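Local coordinates for protein Xcc_ctr_pt (Xanthomonas campestris pv. campestris, PDB 6NJV) that probably works as a metal-dependent nuclease of the OLD family, this chain being its C-terminal part with the magnesium-binding Toprim domain, at residues I24-D29 against I51-V56; L42-D47 against A213-R218; R95-V100 against E117-A122. All coordinates share one frame; numbering follows the deposited sequence.

Interaction 1 of 3, residues I24-D29 against I51-V56; sequences ILVEGD and ITVCSV. With MG (magnesium ion), chain E.
Ile-24, Leu-25 and Val-26 run alongside Val-53, Cys-54 and Ser-55 as neighbouring parallel strands of the Toprim sheet, joined by a beta-alpha-beta crossover. Four backbone hydrogen bonds zip them together. Ile-24 N donates to Thr-52 O (2.6 Å), and Cys-54 N returns a bond to Ile-24 O (2.9 Å). Val-26 N then donates to Cys-54 O (3.1 Å), and Val-56 N closes the ladder on Val-26 O (2.8 Å). Weaker CA-H...O contacts fill the gaps between the rungs.

The apolar contacts divide between two faces. On one, Ile-24 turns CD1 onto Ile-51 CG2 (3.7 Å), and Val-26 CG1 meets Val-53 CG1 (3.9 Å); branched residues suit extended backbone, and helix 208-225 covers Ile-24 and Ile-51. On the other, Leu-25 CD2 reaches the CB of the smaller Cys-54 and crosses Val-56 at about a right angle, under helix 62-68 and its Tyr-64.

Past the strand end the chemistry changes. Gly-28 brings its CA to 3.7 Å from Ser-55 OG, and Asp-29 is held by a salt bridge to Arg-32. Glu-27, extended beyond CG (chi2 -179°), reaches past the strand end with its carboxylate to magnesium, which Asp-82 and two waters also bind; the bond is made by OE2, at 2.2 Å.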
loop_
_atom_site.group_PDB
_atom_site.type_symbol
_atom_site.label_atom_id
_atom_site.label_comp_id
_atom_site.label_asym_id
_atom_site.label_seq_id
_atom_site.Cartn_x
_atom_site.Cartn_y
_atom_site.Cartn_z
ATOM N N ILE A 24 2.930 2.916 -9.569
ATOM C CA ILE A 24 2.920 2.357 -8.224
ATOM C C ILE A 24 1.903 1.221 -8.195
ATOM O O ILE A 24 0.701 1.469 -8.333
ATOM C CB ILE A 24 2.562 3.425 -7.179
ATOM C CG1 ILE A 24 3.638 4.525 -7.145
ATOM C CG2 ILE A 24 2.374 2.780 -5.823
ATOM C CD1 ILE A 24 3.191 5.774 -6.432
ATOM N N LEU A 25 2.372 -0.015 -7.983
ATOM C CA LEU A 25 1.493 -1.190 -7.988
ATOM C C LEU A 25 1.021 -1.502 -6.569
ATOM O O LEU A 25 1.844 -1.745 -5.673
ATOM C CB LEU A 25 2.205 -2.407 -8.592
ATOM C CG LEU A 25 2.671 -2.286 -10.045
ATOM C CD1 LEU A 25 3.564 -3.457 -10.464
ATOM C CD2 LEU A 25 1.447 -2.152 -10.960
ATOM N N VAL A 26 -0.299 -1.465 -6.362
ATOM C CA VAL A 26 -0.919 -1.746 -5.075
ATOM C C VAL A 26 -1.933 -2.883 -5.224
ATOM O O VAL A 26 -2.347 -3.241 -6.324
ATOM C CB VAL A 26 -1.587 -0.497 -4.475
ATOM C CG1 VAL A 26 -0.570 0.657 -4.368
ATOM C CG2 VAL A 26 -2.777 -0.085 -5.291
ATOM N N GLU A 27 -2.309 -3.464 -4.078
ATOM C CA GLU A 27 -3.154 -4.654 -4.016
ATOM C C GLU A 27 -4.630 -4.331 -4.238
ATOM O O GLU A 27 -5.312 -5.031 -4.994
ATOM C CB GLU A 27 -2.978 -5.347 -2.666
ATOM C CG GLU A 27 -1.810 -6.304 -2.612
ATOM C CD GLU A 27 -1.691 -6.977 -1.268
ATOM O OE1 GLU A 27 -0.581 -7.435 -0.916
ATOM O OE2 GLU A 27 -2.713 -7.032 -0.555
ATOM N N GLY A 28 -5.148 -3.294 -3.584
ATOM C CA GLY A 28 -6.552 -2.969 -3.751
ATOM C C GLY A 28 -6.870 -1.490 -3.691
ATOM O O GLY A 28 -5.975 -0.640 -3.807
ATOM N N ASP A 29 -8.155 -1.180 -3.476
ATOM C CA ASP A 29 -8.659 0.184 -3.621
ATOM C C ASP A 29 -8.324 1.072 -2.435
ATOM O O ASP A 29 -8.333 2.298 -2.564
ATOM C CB ASP A 29 -10.178 0.167 -3.796
ATOM C CG ASP A 29 -10.589 -0.049 -5.226
ATOM O OD1 ASP A 29 -9.729 0.125 -6.121
ATOM O OD2 ASP A 29 -11.771 -0.402 -5.446
ATOM N N ILE A 51 2.949 9.848 -12.482
ATOM C CA ILE A 51 2.985 8.527 -11.867
ATOM C C ILE A 51 1.560 8.059 -11.614
ATOM O O ILE A 51 0.750 8.793 -11.039
ATOM C CB ILE A 51 3.798 8.528 -10.566
ATOM C CG1 ILE A 51 5.292 8.670 -10.874
ATOM C CG2 ILE A 51 3.566 7.256 -9.814
ATOM C CD1 ILE A 51 6.053 9.409 -9.816
ATOM N N THR A 52 1.260 6.834 -12.040
ATOM C CA THR A 52 -0.028 6.203 -11.801
ATOM C C THR A 52 0.047 5.223 -10.636
ATOM O O THR A 52 1.014 4.463 -10.508
ATOM C CB THR A 52 -0.516 5.440 -13.037
ATOM O OG1 THR A 52 -0.362 6.255 -14.206
ATOM C CG2 THR A 52 -1.986 5.092 -12.879
ATOM N N VAL A 53 -0.999 5.231 -9.812
ATOM C CA VAL A 53 -1.274 4.156 -8.866
ATOM C C VAL A 53 -2.211 3.177 -9.560
ATOM O O VAL A 53 -3.317 3.545 -9.965
ATOM C CB VAL A 53 -1.908 4.688 -7.571
ATOM C CG1 VAL A 53 -2.034 3.566 -6.571
ATOM C CG2 VAL A 53 -1.082 5.832 -6.984
ATOM N N CYS A 54 -1.775 1.932 -9.700
ATOM C CA CYS A 54 -2.539 0.911 -10.396
ATOM C C CYS A 54 -2.816 -0.242 -9.438
ATOM O O CYS A 54 -1.887 -0.915 -8.983
ATOM C CB CYS A 54 -1.775 0.431 -11.629
ATOM S SG CYS A 54 -2.471 -1.086 -12.307
ATOM N N SER A 55 -4.080 -0.450 -9.101
ATOM C CA SER A 55 -4.443 -1.583 -8.260
ATOM C C SER A 55 -4.465 -2.861 -9.102
ATOM O O SER A 55 -5.040 -2.882 -10.196
ATOM C CB SER A 55 -5.795 -1.329 -7.597
ATOM O OG SER A 55 -6.519 -2.522 -7.396
ATOM N N VAL A 56 -3.785 -3.913 -8.621
ATOM C CA VAL A 56 -3.757 -5.183 -9.341
ATOM C C VAL A 56 -4.908 -6.101 -8.940
ATOM O O VAL A 56 -5.056 -7.178 -9.528
ATOM C CB VAL A 56 -2.403 -5.923 -9.174
ATOM C CG1 VAL A 56 -1.226 -5.012 -9.561
ATOM C CG2 VAL A 56 -2.224 -6.502 -7.768
HETATM MG MG MG E . -2.360 -8.569 1.024
HETATM O O HOH W 1 -4.168 -7.445 1.445
HETATM O O HOH W 2 -3.331 -8.857 2.974
#

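Interaction 2 of 3, residues L42-D47 against A213-R218; sequences LNIPLD and ALEHIR
Leu-42, Ile-44 and Leu-46 converge on Leu-214, so that the connection from helix 29-41 toward strand 51-55 lies across one side of helix 208-225. Leu-42 and Leu-46 each cross Leu-214 at about a right angle and take different methyls of it. Leu-42 CD2 touches Leu-214 CD1 at 4.1 Å, while Leu-46 CD2 meets Leu-214 CD2 at 4.2 Å. Between them Ile-44 comes in obliquely, its CD1 against Leu-214 CB (3.9 Å).

The branching of Ile-44 lets one side chain serve two turns of the helix. CG1 lies anti to the carbonyl carbon (chi1 -57°), and an extended chi2 carries CD1 on to Leu-214, while CG2 stands anti to the backbone N and rests on Arg-218 CB at 4.0 Å. Arg-218 bends at chi3 (28°), which folds its chain back over the helix: NE comes within 4.1 Å of Ile-44 CD1, and Glu-215 CA lies 3.8 Å above the guanidinium plane, off-centre over the group.

Asn-43, with positive phi, ends helix 29-41 in a Schellman motif, and this turn leads into Ile-44. Behind the contact Leu-214 also packs on Val-35 and Ala-39 of that helix and on Ile-24 of the sheet. No hydrogen bond or salt bridge joins the two segments; the fit rests mainly on van der Waals contact between aliphatic groups, with CB and NE of Arg-218 packed beside Ile-44.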
loop_
_atom_site.group_PDB
_atom_site.type_symbol
_atom_site.label_atom_id
_atom_site.label_comp_id
_atom_site.label_asym_id
_atom_site.label_seq_id
_atom_site.Cartn_x
_atom_site.Cartn_y
_atom_site.Cartn_z
ATOM N N LEU A 42 3.675 14.345 1.711
ATOM C CA LEU A 42 5.127 14.195 1.605
ATOM C C LEU A 42 5.707 15.070 0.501
ATOM O O LEU A 42 6.921 15.028 0.264
ATOM C CB LEU A 42 5.506 12.725 1.340
ATOM C CG LEU A 42 5.865 11.769 2.478
ATOM C CD1 LEU A 42 4.741 11.634 3.464
ATOM C CD2 LEU A 42 6.198 10.415 1.905
ATOM N N ASN A 43 4.855 15.845 -0.185
ATOM C CA ASN A 43 5.244 16.793 -1.237
ATOM C C ASN A 43 5.826 16.072 -2.453
ATOM O O ASN A 43 6.679 16.597 -3.182
ATOM C CB ASN A 43 6.199 17.869 -0.687
ATOM C CG ASN A 43 5.562 18.696 0.426
ATOM O OD1 ASN A 43 6.125 18.828 1.503
ATOM N ND2 ASN A 43 4.368 19.225 0.177
ATOM N N ILE A 44 5.359 14.851 -2.681
ATOM C CA ILE A 44 5.696 14.082 -3.870
ATOM C C ILE A 44 4.438 14.140 -4.735
ATOM O O ILE A 44 3.475 13.403 -4.475
ATOM C CB ILE A 44 6.117 12.651 -3.488
ATOM C CG1 ILE A 44 7.292 12.682 -2.525
ATOM C CG2 ILE A 44 6.375 11.763 -4.716
ATOM C CD1 ILE A 44 7.780 11.317 -2.129
ATOM N N PRO A 45 4.383 15.007 -5.754
ATOM C CA PRO A 45 3.132 15.188 -6.509
ATOM C C PRO A 45 2.968 14.166 -7.627
ATOM O O PRO A 45 3.485 14.359 -8.731
ATOM C CB PRO A 45 3.277 16.612 -7.063
ATOM C CG PRO A 45 4.816 16.743 -7.275
ATOM C CD PRO A 45 5.501 15.773 -6.340
ATOM N N LEU A 46 2.231 13.082 -7.370
ATOM C CA LEU A 46 2.230 11.950 -8.298
ATOM C C LEU A 46 1.679 12.337 -9.663
ATOM O O LEU A 46 2.274 12.013 -10.694
ATOM C CB LEU A 46 1.438 10.797 -7.713
ATOM C CG LEU A 46 2.013 10.241 -6.419
ATOM C CD1 LEU A 46 1.135 9.062 -6.016
ATOM C CD2 LEU A 46 3.520 9.866 -6.557
ATOM N N ASP A 47 0.552 13.047 -9.700
ATOM C CA ASP A 47 0.006 13.453 -10.996
ATOM C C ASP A 47 0.953 14.389 -11.735
ATOM O O ASP A 47 1.201 14.210 -12.933
ATOM C CB ASP A 47 -1.368 14.103 -10.822
ATOM C CG ASP A 47 -2.407 13.128 -10.272
ATOM O OD1 ASP A 47 -2.178 11.892 -10.334
ATOM O OD2 ASP A 47 -3.463 13.594 -9.783
ATOM N N ALA A 213 8.316 3.407 -0.873
ATOM C CA ALA A 213 7.920 3.248 -2.265
ATOM C C ALA A 213 7.786 4.598 -2.928
ATOM O O ALA A 213 8.151 4.771 -4.094
ATOM C CB ALA A 213 6.590 2.478 -2.359
ATOM N N LEU A 214 7.237 5.563 -2.208
ATOM C CA LEU A 214 7.051 6.876 -2.797
ATOM C C LEU A 214 8.394 7.495 -3.141
ATOM O O LEU A 214 8.592 7.990 -4.254
ATOM C CB LEU A 214 6.241 7.759 -1.845
ATOM C CG LEU A 214 4.772 7.326 -1.775
ATOM C CD1 LEU A 214 4.020 7.976 -0.615
ATOM C CD2 LEU A 214 4.103 7.630 -3.087
ATOM N N GLU A 215 9.354 7.403 -2.222
ATOM C CA GLU A 215 10.688 7.943 -2.481
ATOM C C GLU A 215 11.387 7.181 -3.600
ATOM O O GLU A 215 12.072 7.786 -4.438
ATOM C CB GLU A 215 11.502 7.917 -1.186
ATOM C CG GLU A 215 10.923 8.890 -0.151
ATOM C CD GLU A 215 11.613 8.848 1.201
ATOM O OE1 GLU A 215 12.257 7.826 1.532
ATOM O OE2 GLU A 215 11.496 9.851 1.936
ATOM N N HIS A 216 11.193 5.861 -3.663
ATOM C CA HIS A 216 11.896 5.083 -4.681
ATOM C C HIS A 216 11.408 5.432 -6.079
ATOM O O HIS A 216 12.220 5.592 -6.999
ATOM C CB HIS A 216 11.738 3.588 -4.413
ATOM C CG HIS A 216 12.543 2.719 -5.329
ATOM N ND1 HIS A 216 12.241 2.557 -6.669
ATOM C CD2 HIS A 216 13.630 1.948 -5.094
ATOM C CE1 HIS A 216 13.110 1.724 -7.219
ATOM N NE2 HIS A 216 13.972 1.353 -6.286
ATOM N N ILE A 217 10.087 5.562 -6.267
ATOM C CA ILE A 217 9.595 5.924 -7.589
ATOM C C ILE A 217 9.922 7.375 -7.887
ATOM O O ILE A 217 10.214 7.729 -9.032
ATOM C CB ILE A 217 8.082 5.626 -7.738
ATOM C CG1 ILE A 217 7.657 5.714 -9.206
ATOM C CG2 ILE A 217 7.189 6.548 -6.910
ATOM C CD1 ILE A 217 8.351 4.729 -10.096
ATOM N N ARG A 218 9.872 8.246 -6.870
ATOM C CA ARG A 218 10.223 9.637 -7.116
ATOM C C ARG A 218 11.683 9.752 -7.544
ATOM O O ARG A 218 12.001 10.472 -8.496
ATOM C CB ARG A 218 9.952 10.511 -5.885
ATOM C CG ARG A 218 10.497 11.902 -6.165
ATOM C CD ARG A 218 10.907 12.816 -5.023
ATOM N NE ARG A 218 11.383 12.341 -3.722
ATOM C CZ ARG A 218 12.415 11.549 -3.583
ATOM N NH1 ARG A 218 13.026 11.157 -4.678
ATOM N NH2 ARG A 218 12.822 11.153 -2.383
#

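Interaction 3 of 3, residues R95-V100 against E117-A122; sequences RRLINV and EVIKLA
Leu-97 and Val-118 meet where two helices come closest, and their torsions set the fit. In Leu-97 a chi1 of -69° sets CG anti to the carbonyl carbon, and an anti chi2 extends CD1 to the other helix. Val-118 turns CG1 anti to its backbone N (chi1 156°), and so its two methyls part toward different partners: CG1 rests on Leu-97 CB at 3.6 Å, and CG2 on Ile-98 CD1 at 3.5 Å. This last pair is tighter than usual van der Waals contact; the two side chains cross at about a right angle, the end of Ile-98 bent toward the valine.

Leu-97 reaches further along, its CD1 lying 4.1 Å from Ile-119 CG1, where the chains cross obliquely, and 4.3 Å from Ala-122 CB. The small alanine, one turn on from Val-118, lets the leucine methyl approach the helix there. Aliphatic residues of mixed size interlock between helix segments whose axes approach to 9.6 Å at 44°, with no hydrogen bond joining them.

Arg-96 takes no part in the contact but forms a salt bridge with Asp-84, one of the protein's magnesium-binding residues, linking helix 92-104 to the metal site. Leu-97 and Ile-119 pack together on Val-129 of the outer strand 127-130, Ala-122 on Tyr-127, and Val-100 turns to helix 62-68, so the helix pair lies against that edge of the parallel sheet.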
loop_
_atom_site.group_PDB
_atom_site.type_symbol
_atom_site.label_atom_id
_atom_site.label_comp_id
_atom_site.label_asym_id
_atom_site.label_seq_id
_atom_site.Cartn_x
_atom_site.Cartn_y
_atom_site.Cartn_z
ATOM N N ARG A 95 6.717 -16.377 -2.043
ATOM C CA ARG A 95 6.481 -16.856 -3.403
ATOM C C ARG A 95 6.051 -15.709 -4.307
ATOM O O ARG A 95 6.515 -15.600 -5.448
ATOM C CB ARG A 95 5.436 -17.984 -3.403
ATOM C CG ARG A 95 5.119 -18.565 -4.799
ATOM C CD ARG A 95 6.342 -19.250 -5.438
ATOM N NE ARG A 95 6.980 -20.159 -4.494
ATOM C CZ ARG A 95 8.180 -20.704 -4.655
ATOM N NH1 ARG A 95 8.894 -20.438 -5.739
ATOM N NH2 ARG A 95 8.665 -21.522 -3.724
ATOM N N ARG A 96 5.158 -14.853 -3.800
ATOM C CA ARG A 96 4.727 -13.644 -4.495
ATOM C C ARG A 96 5.912 -12.827 -5.024
ATOM O O ARG A 96 5.852 -12.287 -6.137
ATOM C CB ARG A 96 3.876 -12.822 -3.521
ATOM C CG ARG A 96 3.189 -11.579 -4.062
ATOM C CD ARG A 96 1.931 -11.285 -3.256
ATOM N NE ARG A 96 2.205 -10.803 -1.913
ATOM C CZ ARG A 96 1.522 -11.142 -0.824
ATOM N NH1 ARG A 96 0.488 -11.986 -0.878
ATOM N NH2 ARG A 96 1.884 -10.617 0.337
ATOM N N LEU A 97 7.000 -12.725 -4.246
ATOM C CA LEU A 97 8.145 -11.935 -4.681
ATOM C C LEU A 97 9.173 -12.725 -5.481
ATOM O O LEU A 97 9.909 -12.131 -6.277
ATOM C CB LEU A 97 8.829 -11.289 -3.479
ATOM C CG LEU A 97 8.021 -10.193 -2.787
ATOM C CD1 LEU A 97 8.705 -9.846 -1.477
ATOM C CD2 LEU A 97 7.871 -8.950 -3.669
ATOM N N ILE A 98 9.266 -14.042 -5.290
ATOM C CA ILE A 98 10.073 -14.855 -6.201
ATOM C C ILE A 98 9.530 -14.741 -7.615
ATOM O O ILE A 98 10.284 -14.719 -8.599
ATOM C CB ILE A 98 10.095 -16.321 -5.733
ATOM C CG1 ILE A 98 10.761 -16.425 -4.366
ATOM C CG2 ILE A 98 10.816 -17.204 -6.760
ATOM C CD1 ILE A 98 12.252 -16.575 -4.455
ATOM N N ASN A 99 8.207 -14.650 -7.734
ATOM C CA ASN A 99 7.574 -14.602 -9.046
ATOM C C ASN A 99 7.958 -13.329 -9.786
ATOM O O ASN A 99 8.395 -13.383 -10.943
ATOM C CB ASN A 99 6.058 -14.747 -8.889
ATOM C CG ASN A 99 5.637 -16.206 -8.605
ATOM O OD1 ASN A 99 6.375 -17.139 -8.922
ATOM N ND2 ASN A 99 4.467 -16.397 -7.999
ATOM N N VAL A 100 7.874 -12.172 -9.114
ATOM C CA VAL A 100 8.268 -10.927 -9.782
ATOM C C VAL A 100 9.782 -10.840 -9.940
ATOM O O VAL A 100 10.281 -10.250 -10.910
ATOM C CB VAL A 100 7.703 -9.689 -9.052
ATOM C CG1 VAL A 100 6.165 -9.685 -9.125
ATOM C CG2 VAL A 100 8.160 -9.644 -7.633
ATOM N N GLU A 117 15.685 -13.067 3.016
ATOM C CA GLU A 117 16.624 -12.804 1.928
ATOM C C GLU A 117 15.898 -12.313 0.668
ATOM O O GLU A 117 16.392 -11.415 -0.032
ATOM C CB GLU A 117 17.453 -14.067 1.655
ATOM C CG GLU A 117 18.760 -14.131 2.479
ATOM C CD GLU A 117 19.516 -15.462 2.359
ATOM O OE1 GLU A 117 18.945 -16.464 1.884
ATOM O OE2 GLU A 117 20.707 -15.498 2.729
ATOM N N VAL A 118 14.706 -12.867 0.391
ATOM C CA VAL A 118 13.905 -12.475 -0.770
ATOM C C VAL A 118 13.341 -11.072 -0.591
ATOM O O VAL A 118 13.317 -10.265 -1.530
ATOM C CB VAL A 118 12.787 -13.512 -0.994
ATOM C CG1 VAL A 118 11.604 -12.920 -1.764
ATOM C CG2 VAL A 118 13.339 -14.731 -1.692
ATOM N N ILE A 119 12.876 -10.757 0.618
ATOM C CA ILE A 119 12.348 -9.425 0.889
ATOM C C ILE A 119 13.437 -8.363 0.748
ATOM O O ILE A 119 13.199 -7.290 0.177
ATOM C CB ILE A 119 11.683 -9.399 2.274
ATOM C CG1 ILE A 119 10.415 -10.252 2.226
ATOM C CG2 ILE A 119 11.328 -8.002 2.678
ATOM C CD1 ILE A 119 9.513 -10.035 3.395
ATOM N N LYS A 120 14.651 -8.638 1.244
ATOM C CA LYS A 120 15.657 -7.577 1.175
ATOM C C LYS A 120 16.239 -7.454 -0.225
ATOM O O LYS A 120 16.609 -6.349 -0.639
ATOM C CB LYS A 120 16.782 -7.757 2.213
ATOM C CG LYS A 120 17.432 -9.114 2.353
ATOM C CD LYS A 120 18.584 -9.054 3.393
ATOM C CE LYS A 120 18.982 -10.440 3.965
ATOM N NZ LYS A 120 18.259 -10.852 5.236
ATOM N N LEU A 121 16.310 -8.552 -0.982
ATOM C CA LEU A 121 16.700 -8.420 -2.382
ATOM C C LEU A 121 15.676 -7.595 -3.151
ATOM O O LEU A 121 16.037 -6.717 -3.947
ATOM C CB LEU A 121 16.870 -9.798 -3.018
ATOM C CG LEU A 121 16.959 -9.858 -4.548
ATOM C CD1 LEU A 121 18.097 -9.034 -5.132
ATOM C CD2 LEU A 121 17.052 -11.295 -5.005
ATOM N N ALA A 122 14.386 -7.852 -2.903
ATOM C CA ALA A 122 13.334 -7.210 -3.670
ATOM C C ALA A 122 13.284 -5.704 -3.462
ATOM O O ALA A 122 12.719 -4.995 -4.303
ATOM C CB ALA A 122 11.989 -7.831 -3.305
#

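Overall arrangement
From the N terminus, strand 22-26 opens interaction 1, and the chain passes through helix 29-41 to reach residues 42-47, the first half of interaction 2. Strand 51-55 then closes interaction 1 after a loop of 21 residues, before interaction 2 is complete, so these two contacts cross. They also touch: Ile-51 N probably donates to Leu-46 O, and Ile-24 packs on both Leu-46 and Leu-214. Interaction 3 follows, closing a short loop between helices 92-104 and 115-123, and falls wholly within the 165 residues spanned by interaction 2, whose last half lies on helix 208-225. Interactions 1 and 2 tie helix 208-225 to strands 22-26 and 51-55; interaction 3 meets interaction 1 where Arg-96 comes near Glu-27.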